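Long-range contact in histidine--tRNA ligase (Thermus thermophilus, PDB 1H4V), which charges tRNA(His) with L-histidine at the expense of ATP, releasing AMP and diphosphate: residues 166-172 with 260-266. Sequence-based numbering, arbitrary orientation.
Sequences VGDPEDR and GLDYYVR
Val166, Gly167 and Asp168 meet Arg266 in a polar contact of backbone pairing plus a salt bridge, at the end of two neighbouring antiparallel strands, 160-165 and 267-272, in the catalytic domain's central sheet. Segment 166-172 leads from strand 160-165 into helix 169-183; segment 260-266 is the loop entering strand 267-272, with a type I turn at Leu261-Tyr264. Two backbone bonds carry the pairing past the strand ends: Val166 N donates to Arg266 O (2.9 Å), and Arg266 N to Gly167 O (3.1 Å). At Arg266, where the chain turns a corner, the side chain stays extended from CG to NE and runs out to the Asp168 carboxylate. NE lies 2.8 Å from Asp168 OD1, which takes the proton nearly straight (168°) on its syn lone pair and within the guanidinium plane; NH2 adds weak bonds to both carboxylate oxygens, the two planes being turned 43° apart. An alanine in place of Arg266 would probably leave the Asp168 carboxylate, as well as Glu135, which pairs with NH1, without its positive mate. Val265 CG2 packs on Pro169 CD (3.7 Å), and Val166 CG2 rests against Val265 C (3.4 Å). Farther along, the bend at chi3 (56°) brings the Arg172 guanidinium to the turn: Tyr264 O lies over one face, 3.5 Å from NH1, and Gly260 O near the plane at an edge. NH2 hydrogen-bonds to Arg259 O; its approaches to Gly260 O and Leu261 O are close but poorly angled. Asp171 OD2 accepts the Asp168 N-H (2.9 Å), tying the helix start together. The chemistry thus places a cation at each end of the contact, Arg266 facing acids and Arg172 facing carbonyl oxygens, whose partial negative charge probably offsets part of its own.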
loop_
_atom_site.group_PDB
_atom_site.type_symbol
_atom_site.label_atom_id
_atom_site.label_comp_id
_atom_site.label_asym_id
_atom_site.label_seq_id
_atom_site.Cartn_x
_atom_site.Cartn_y
_atom_site.Cartn_z
ATOM N N VAL A 166 27.138 -7.329 18.402
ATOM C CA VAL A 166 28.000 -8.089 17.510
ATOM C C VAL A 166 29.365 -7.403 17.390
ATOM O O VAL A 166 30.183 -7.772 16.548
ATOM C CB VAL A 166 27.363 -8.256 16.114
ATOM C CG1 VAL A 166 26.082 -9.076 16.233
ATOM C CG2 VAL A 166 27.077 -6.905 15.500
ATOM N N GLY A 167 29.582 -6.400 18.243
ATOM C CA GLY A 167 30.837 -5.663 18.288
ATOM C C GLY A 167 31.286 -4.891 17.062
ATOM O O GLY A 167 30.546 -4.748 16.092
ATOM N N ASP A 168 32.511 -4.376 17.112
ATOM C CA ASP A 168 33.076 -3.633 15.993
ATOM C C ASP A 168 33.800 -4.618 15.076
ATOM O O ASP A 168 34.178 -5.703 15.507
ATOM C CB ASP A 168 34.042 -2.561 16.501
ATOM C CG ASP A 168 33.353 -1.525 17.379
ATOM O OD1 ASP A 168 32.187 -1.178 17.085
ATOM O OD2 ASP A 168 33.976 -1.047 18.355
ATOM N N PRO A 169 33.999 -4.255 13.799
ATOM C CA PRO A 169 34.680 -5.141 12.847
ATOM C C PRO A 169 36.013 -5.745 13.301
ATOM O O PRO A 169 36.366 -6.850 12.876
ATOM C CB PRO A 169 34.809 -4.272 11.589
ATOM C CG PRO A 169 34.754 -2.877 12.115
ATOM C CD PRO A 169 33.694 -2.960 13.174
ATOM N N GLU A 170 36.747 -5.038 14.157
ATOM C CA GLU A 170 38.020 -5.560 14.649
ATOM C C GLU A 170 37.700 -6.673 15.653
ATOM O O GLU A 170 38.465 -7.623 15.819
ATOM C CB GLU A 170 38.838 -4.463 15.341
ATOM C CG GLU A 170 38.690 -3.073 14.732
ATOM C CD GLU A 170 37.548 -2.263 15.357
ATOM O OE1 GLU A 170 37.608 -1.984 16.580
ATOM O OE2 GLU A 170 36.599 -1.900 14.626
ATOM N N ASP A 171 36.561 -6.536 16.330
ATOM C CA ASP A 171 36.124 -7.529 17.301
ATOM C C ASP A 171 35.606 -8.746 16.546
ATOM O O ASP A 171 35.793 -9.883 16.970
ATOM C CB ASP A 171 34.997 -6.979 18.183
ATOM C CG ASP A 171 35.395 -5.721 18.936
ATOM O OD1 ASP A 171 36.587 -5.571 19.278
ATOM O OD2 ASP A 171 34.506 -4.886 19.203
ATOM N N ARG A 172 34.951 -8.494 15.420
ATOM C CA ARG A 172 34.400 -9.564 14.608
ATOM C C ARG A 172 35.524 -10.343 13.923
ATOM O O ARG A 172 35.396 -11.541 13.654
ATOM C CB ARG A 172 33.422 -8.983 13.585
ATOM C CG ARG A 172 32.223 -8.256 14.220
ATOM C CD ARG A 172 31.365 -7.569 13.163
ATOM N NE ARG A 172 30.917 -8.516 12.147
ATOM C CZ ARG A 172 29.805 -9.235 12.225
ATOM N NH1 ARG A 172 29.006 -9.115 13.278
ATOM N NH2 ARG A 172 29.499 -10.092 11.258
ATOM N N GLY A 260 25.637 -12.478 11.104
ATOM C CA GLY A 260 26.793 -12.926 10.348
ATOM C C GLY A 260 27.386 -11.996 9.310
ATOM O O GLY A 260 28.603 -12.003 9.103
ATOM N N LEU A 261 26.546 -11.198 8.655
ATOM C CA LEU A 261 27.027 -10.286 7.622
ATOM C C LEU A 261 28.002 -9.254 8.161
ATOM O O LEU A 261 27.838 -8.745 9.269
ATOM C CB LEU A 261 25.849 -9.598 6.936
ATOM C CG LEU A 261 24.893 -10.563 6.227
ATOM C CD1 LEU A 261 23.718 -9.787 5.656
ATOM C CD2 LEU A 261 25.638 -11.313 5.125
ATOM N N ASP A 262 29.013 -8.944 7.356
ATOM C CA ASP A 262 30.059 -8.001 7.737
ATOM C C ASP A 262 29.656 -6.546 8.003
ATOM O O ASP A 262 30.422 -5.798 8.614
ATOM C CB ASP A 262 31.170 -8.027 6.684
ATOM C CG ASP A 262 31.932 -9.348 6.666
ATOM O OD1 ASP A 262 32.712 -9.597 7.611
ATOM O OD2 ASP A 262 31.749 -10.138 5.711
ATOM N N TYR A 263 28.475 -6.129 7.567
ATOM C CA TYR A 263 28.087 -4.745 7.802
ATOM C C TYR A 263 27.289 -4.515 9.084
ATOM O O TYR A 263 26.991 -3.373 9.432
ATOM C CB TYR A 263 27.341 -4.175 6.581
ATOM C CG TYR A 263 26.043 -4.860 6.202
ATOM C CD1 TYR A 263 24.868 -4.616 6.914
ATOM C CD2 TYR A 263 25.978 -5.701 5.093
ATOM C CE1 TYR A 263 23.659 -5.185 6.526
ATOM C CE2 TYR A 263 24.778 -6.273 4.699
ATOM C CZ TYR A 263 23.620 -6.011 5.418
ATOM O OH TYR A 263 22.426 -6.577 5.031
ATOM N N TYR A 264 26.957 -5.592 9.792
ATOM C CA TYR A 264 26.227 -5.466 11.047
ATOM C C TYR A 264 27.229 -5.165 12.141
ATOM O O TYR A 264 28.272 -5.821 12.246
ATOM C CB TYR A 264 25.459 -6.745 11.377
ATOM C CG TYR A 264 24.216 -6.931 10.537
ATOM C CD1 TYR A 264 24.156 -7.917 9.548
ATOM C CD2 TYR A 264 23.100 -6.115 10.723
ATOM C CE1 TYR A 264 23.012 -8.085 8.769
ATOM C CE2 TYR A 264 21.954 -6.276 9.951
ATOM C CZ TYR A 264 21.916 -7.261 8.979
ATOM O OH TYR A 264 20.782 -7.428 8.226
ATOM N N VAL A 265 26.908 -4.175 12.963
ATOM C CA VAL A 265 27.802 -3.750 14.028
ATOM C C VAL A 265 27.041 -3.461 15.326
ATOM O O VAL A 265 25.862 -3.114 15.309
ATOM C CB VAL A 265 28.590 -2.489 13.551
ATOM C CG1 VAL A 265 28.460 -1.356 14.543
ATOM C CG2 VAL A 265 30.040 -2.846 13.304
ATOM N N ARG A 266 27.731 -3.622 16.450
ATOM C CA ARG A 266 27.165 -3.377 17.767
ATOM C C ARG A 266 25.752 -3.923 17.975
ATOM O O ARG A 266 25.475 -5.080 17.654
ATOM C CB ARG A 266 27.224 -1.875 18.078
ATOM C CG ARG A 266 28.648 -1.349 18.032
ATOM C CD ARG A 266 28.813 0.112 18.432
ATOM N NE ARG A 266 30.225 0.469 18.301
ATOM C CZ ARG A 266 30.763 1.629 18.656
ATOM N NH1 ARG A 266 30.020 2.591 19.177
ATOM N NH2 ARG A 266 32.062 1.815 18.492
#